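Local coordinates for protein (S)-ureidoglycine aminohydrolase (PDB 1RC6) that catalyses the manganese-dependent hydrolysis of (S)-ureidoglycine to (S)-ureidoglycolate and ammonia in the breakdown of allantoin, at residues V165-G176 with M181-G193. Numbering follows the deposited sequence.
Sequences VILLDFLPKELG and MHILSFAPGASHG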
loop_
_atom_site.group_PDB
_atom_site.type_symbol
_atom_site.label_atom_id
_atom_site.label_comp_id
_atom_site.label_asym_id
_atom_site.label_seq_id
_atom_site.Cartn_x
_atom_site.Cartn_y
_atom_site.Cartn_z
ATOM N N VAL A 165 5.988 -17.123 8.840
ATOM C CA VAL A 165 6.075 -16.436 7.556
ATOM C C VAL A 165 4.937 -16.850 6.622
ATOM O O VAL A 165 4.560 -18.015 6.551
ATOM C CB VAL A 165 7.424 -16.721 6.843
ATOM C CG1 VAL A 165 7.519 -15.924 5.560
ATOM C CG2 VAL A 165 8.571 -16.366 7.754
ATOM N N ILE A 166 4.388 -15.877 5.911
ATOM C CA ILE A 166 3.303 -16.120 4.980
ATOM C C ILE A 166 3.334 -15.024 3.920
ATOM O O ILE A 166 3.256 -13.838 4.245
ATOM C CB ILE A 166 1.925 -16.051 5.675
ATOM C CG1 ILE A 166 1.781 -17.160 6.718
ATOM C CG2 ILE A 166 0.823 -16.152 4.633
ATOM C CD1 ILE A 166 0.441 -17.119 7.454
ATOM N N LEU A 167 3.459 -15.410 2.657
ATOM C CA LEU A 167 3.456 -14.426 1.589
ATOM C C LEU A 167 2.090 -14.453 0.930
ATOM O O LEU A 167 1.494 -15.519 0.784
ATOM C CB LEU A 167 4.504 -14.753 0.530
ATOM C CG LEU A 167 4.387 -13.810 -0.671
ATOM C CD1 LEU A 167 4.607 -12.377 -0.194
ATOM C CD2 LEU A 167 5.390 -14.171 -1.749
ATOM N N LEU A 168 1.578 -13.283 0.566
ATOM C CA LEU A 168 0.307 -13.210 -0.135
ATOM C C LEU A 168 0.496 -12.442 -1.437
ATOM O O LEU A 168 1.189 -11.420 -1.470
ATOM C CB LEU A 168 -0.756 -12.513 0.707
ATOM C CG LEU A 168 -1.016 -13.070 2.103
ATOM C CD1 LEU A 168 -2.357 -12.539 2.609
ATOM C CD2 LEU A 168 -1.037 -14.599 2.065
ATOM N N ASP A 169 -0.094 -12.957 -2.512
ATOM C CA ASP A 169 -0.030 -12.294 -3.804
ATOM C C ASP A 169 -1.455 -11.847 -4.114
ATOM O O ASP A 169 -2.366 -12.666 -4.234
ATOM C CB ASP A 169 0.482 -13.241 -4.883
ATOM C CG ASP A 169 1.891 -13.718 -4.617
ATOM O OD1 ASP A 169 2.532 -13.165 -3.695
ATOM O OD2 ASP A 169 2.357 -14.638 -5.334
ATOM N N PHE A 170 -1.638 -10.537 -4.235
ATOM C CA PHE A 170 -2.946 -9.956 -4.482
ATOM C C PHE A 170 -3.433 -9.968 -5.910
ATOM O O PHE A 170 -4.631 -10.007 -6.147
ATOM C CB PHE A 170 -2.949 -8.514 -4.000
ATOM C CG PHE A 170 -3.233 -8.366 -2.550
ATOM C CD1 PHE A 170 -4.526 -8.180 -2.104
ATOM C CD2 PHE A 170 -2.202 -8.411 -1.621
ATOM C CE1 PHE A 170 -4.793 -8.039 -0.744
ATOM C CE2 PHE A 170 -2.462 -8.271 -0.256
ATOM C CZ PHE A 170 -3.761 -8.086 0.181
ATOM N N LEU A 171 -2.511 -9.926 -6.859
ATOM C CA LEU A 171 -2.882 -9.854 -8.261
ATOM C C LEU A 171 -2.373 -10.993 -9.111
ATOM O O LEU A 171 -1.489 -11.731 -8.714
ATOM C CB LEU A 171 -2.377 -8.520 -8.836
ATOM C CG LEU A 171 -3.240 -7.251 -8.729
ATOM C CD1 LEU A 171 -4.107 -7.264 -7.479
ATOM C CD2 LEU A 171 -2.338 -6.034 -8.761
ATOM N N PRO A 172 -2.944 -11.158 -10.309
ATOM C CA PRO A 172 -2.507 -12.232 -11.207
ATOM C C PRO A 172 -1.061 -11.962 -11.638
ATOM O O PRO A 172 -0.644 -10.811 -11.702
ATOM C CB PRO A 172 -3.493 -12.120 -12.380
ATOM C CG PRO A 172 -4.716 -11.550 -11.753
ATOM C CD PRO A 172 -4.159 -10.500 -10.826
ATOM N N LYS A 173 -0.310 -13.013 -11.944
ATOM C CA LYS A 173 1.083 -12.873 -12.366
ATOM C C LYS A 173 1.237 -12.632 -13.868
ATOM O O LYS A 173 2.310 -12.268 -14.324
ATOM C CB LYS A 173 1.865 -14.130 -11.989
ATOM C CG LYS A 173 1.558 -14.650 -10.597
ATOM C CD LYS A 173 2.157 -13.774 -9.515
ATOM C CE LYS A 173 3.521 -14.292 -9.103
ATOM N NZ LYS A 173 3.433 -15.638 -8.460
ATOM N N GLU A 174 0.175 -12.845 -14.635
ATOM C CA GLU A 174 0.207 -12.656 -16.085
ATOM C C GLU A 174 0.755 -11.299 -16.529
ATOM O O GLU A 174 0.507 -10.268 -15.898
ATOM C CB GLU A 174 -1.200 -12.844 -16.682
ATOM C CG GLU A 174 -1.640 -14.286 -16.883
ATOM C CD GLU A 174 -1.596 -15.112 -15.607
ATOM O OE1 GLU A 174 -2.274 -14.741 -14.624
ATOM O OE2 GLU A 174 -0.883 -16.140 -15.589
ATOM N N LEU A 175 1.473 -11.307 -17.645
ATOM C CA LEU A 175 2.065 -10.102 -18.192
ATOM C C LEU A 175 1.054 -8.998 -18.383
ATOM O O LEU A 175 1.427 -7.841 -18.590
ATOM C CB LEU A 175 2.731 -10.398 -19.530
ATOM C CG LEU A 175 3.753 -11.540 -19.529
ATOM C CD1 LEU A 175 4.384 -11.643 -20.898
ATOM C CD2 LEU A 175 4.812 -11.294 -18.463
ATOM N N GLY A 176 -0.228 -9.354 -18.337
ATOM C CA GLY A 176 -1.268 -8.354 -18.496
ATOM C C GLY A 176 -1.065 -7.341 -17.392
ATOM O O GLY A 176 -1.312 -6.130 -17.567
ATOM N N MET A 181 0.652 -6.431 -5.518
ATOM C CA MET A 181 0.641 -5.996 -4.129
ATOM C C MET A 181 0.841 -7.257 -3.293
ATOM O O MET A 181 0.303 -8.315 -3.620
ATOM C CB MET A 181 -0.703 -5.344 -3.761
ATOM C CG MET A 181 -1.034 -4.021 -4.455
ATOM S SD MET A 181 -0.023 -2.588 -3.960
ATOM C CE MET A 181 0.298 -2.975 -2.269
ATOM N N HIS A 182 1.624 -7.161 -2.229
ATOM C CA HIS A 182 1.855 -8.325 -1.388
ATOM C C HIS A 182 1.713 -7.973 0.083
ATOM O O HIS A 182 1.836 -6.815 0.468
ATOM C CB HIS A 182 3.267 -8.893 -1.601
ATOM C CG HIS A 182 3.572 -9.265 -3.013
ATOM N ND1 HIS A 182 4.030 -8.355 -3.938
ATOM C CD2 HIS A 182 3.492 -10.450 -3.659
ATOM C CE1 HIS A 182 4.221 -8.963 -5.096
ATOM N NE2 HIS A 182 3.902 -10.237 -4.952
ATOM N N ILE A 183 1.455 -8.985 0.897
ATOM C CA ILE A 183 1.355 -8.812 2.333
ATOM C C ILE A 183 2.266 -9.870 2.943
ATOM O O ILE A 183 2.168 -11.042 2.589
ATOM C CB ILE A 183 -0.074 -9.048 2.858
ATOM C CG1 ILE A 183 -0.892 -7.759 2.778
ATOM C CG2 ILE A 183 -0.009 -9.557 4.296
ATOM C CD1 ILE A 183 -2.326 -7.893 3.310
ATOM N N LEU A 184 3.163 -9.455 3.831
ATOM C CA LEU A 184 4.068 -10.382 4.508
ATOM C C LEU A 184 3.679 -10.427 5.982
ATOM O O LEU A 184 3.440 -9.382 6.593
ATOM C CB LEU A 184 5.523 -9.932 4.366
ATOM C CG LEU A 184 6.359 -10.708 3.343
ATOM C CD1 LEU A 184 7.723 -10.065 3.170
ATOM C CD2 LEU A 184 6.505 -12.146 3.807
ATOM N N SER A 185 3.602 -11.628 6.548
ATOM C CA SER A 185 3.228 -11.775 7.949
ATOM C C SER A 185 4.278 -12.596 8.689
ATOM O O SER A 185 4.859 -13.516 8.121
ATOM C CB SER A 185 1.855 -12.451 8.051
ATOM O OG SER A 185 1.222 -12.179 9.295
ATOM N N PHE A 186 4.535 -12.235 9.948
ATOM C CA PHE A 186 5.507 -12.939 10.791
ATOM C C PHE A 186 4.917 -13.214 12.165
ATOM O O PHE A 186 4.713 -12.287 12.956
ATOM C CB PHE A 186 6.782 -12.121 10.991
ATOM C CG PHE A 186 7.591 -11.940 9.751
ATOM C CD1 PHE A 186 7.179 -11.064 8.752
ATOM C CD2 PHE A 186 8.790 -12.623 9.588
ATOM C CE1 PHE A 186 7.960 -10.864 7.597
ATOM C CE2 PHE A 186 9.576 -12.433 8.445
ATOM C CZ PHE A 186 9.161 -11.551 7.447
ATOM N N ALA A 187 4.644 -14.484 12.448
ATOM C CA ALA A 187 4.092 -14.870 13.740
ATOM C C ALA A 187 5.143 -14.548 14.796
ATOM O O ALA A 187 6.338 -14.512 14.501
ATOM C CB ALA A 187 3.767 -16.353 13.749
ATOM N N PRO A 188 4.711 -14.302 16.042
ATOM C CA PRO A 188 5.638 -13.977 17.132
ATOM C C PRO A 188 6.868 -14.888 17.252
ATOM O O PRO A 188 7.999 -14.451 17.027
ATOM C CB PRO A 188 4.739 -14.035 18.366
ATOM C CG PRO A 188 3.433 -13.528 17.833
ATOM C CD PRO A 188 3.314 -14.273 16.515
ATOM N N GLY A 189 6.644 -16.152 17.598
ATOM C CA GLY A 189 7.749 -17.083 17.766
ATOM C C GLY A 189 8.533 -17.386 16.505
ATOM O O GLY A 189 9.310 -18.347 16.460
ATOM N N ALA A 190 8.340 -16.559 15.482
ATOM C CA ALA A 190 9.016 -16.743 14.200
ATOM C C ALA A 190 10.546 -16.757 14.292
ATOM O O ALA A 190 11.145 -16.094 15.145
ATOM C CB ALA A 190 8.561 -15.658 13.218
ATOM N N SER A 191 11.168 -17.525 13.403
ATOM C CA SER A 191 12.621 -17.625 13.361
ATOM C C SER A 191 13.108 -17.170 11.988
ATOM O O SER A 191 14.279 -17.329 11.641
ATOM C CB SER A 191 13.063 -19.068 13.632
ATOM O OG SER A 191 12.761 -19.445 14.969
ATOM N N HIS A 192 12.188 -16.605 11.214
ATOM C CA HIS A 192 12.493 -16.102 9.882
ATOM C C HIS A 192 12.362 -14.581 9.859
ATOM O O HIS A 192 11.654 -13.991 10.683
ATOM C CB HIS A 192 11.535 -16.701 8.854
ATOM C CG HIS A 192 11.849 -18.114 8.473
ATOM N ND1 HIS A 192 10.870 -19.079 8.325
ATOM C CD2 HIS A 192 13.023 -18.714 8.160
ATOM C CE1 HIS A 192 11.431 -20.212 7.935
ATOM N NE2 HIS A 192 12.737 -20.018 7.828
ATOM N N GLY A 193 13.051 -13.960 8.907
ATOM C CA GLY A 193 13.005 -12.516 8.765
ATOM C C GLY A 193 12.983 -12.129 7.299
ATOM O O GLY A 193 13.251 -12.960 6.431
#
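Val165 lays CG2 obliquely against the Phe186 ring, 4.1 Å from CE2, while its CG1 faces Leu184 CD2. Ile166 and Ser185 form an antiparallel hydrogen-bonded pair: Ser185 N gives to Ile166 O at 3.2 Å, and the return bond is weak. On the other face of the sheet, Leu167 extends CG away from its own N (chi1 173°), which brings CD1 to 4.3 Å from Leu184 CG and beside His182 CB. The two strands make a hairpin at the edge of a cupin beta-sheet; 166-169 is outermost, and 179-186 is bonded on its far side to 247-254, where Leu184 touches Tyr249 and His182 touches Lys253, both probable substrate-binding residues. Leu168 packs CB 4.1 Å from Ile183 CB, with only weak backbone bonds between them. Asp169 OD2 forms a long, weak salt bridge with Lys173 NZ. Phe170 N meets Met181 O at 3.0 Å in a nearly straight bond (160°), and the Phe170 ring presents an edge to Ile183, Phe170 CZ lying 3.4 Å from Ile183 CD1; Tyr108, outside the two segments, meets this ring edge-to-face. With an alanine here, Ile183 CG1 and CD1 would probably lose their aromatic neighbour and Tyr108 its ring partner. Leu171 CD2 reaches to 4.4 Å from Met181 N.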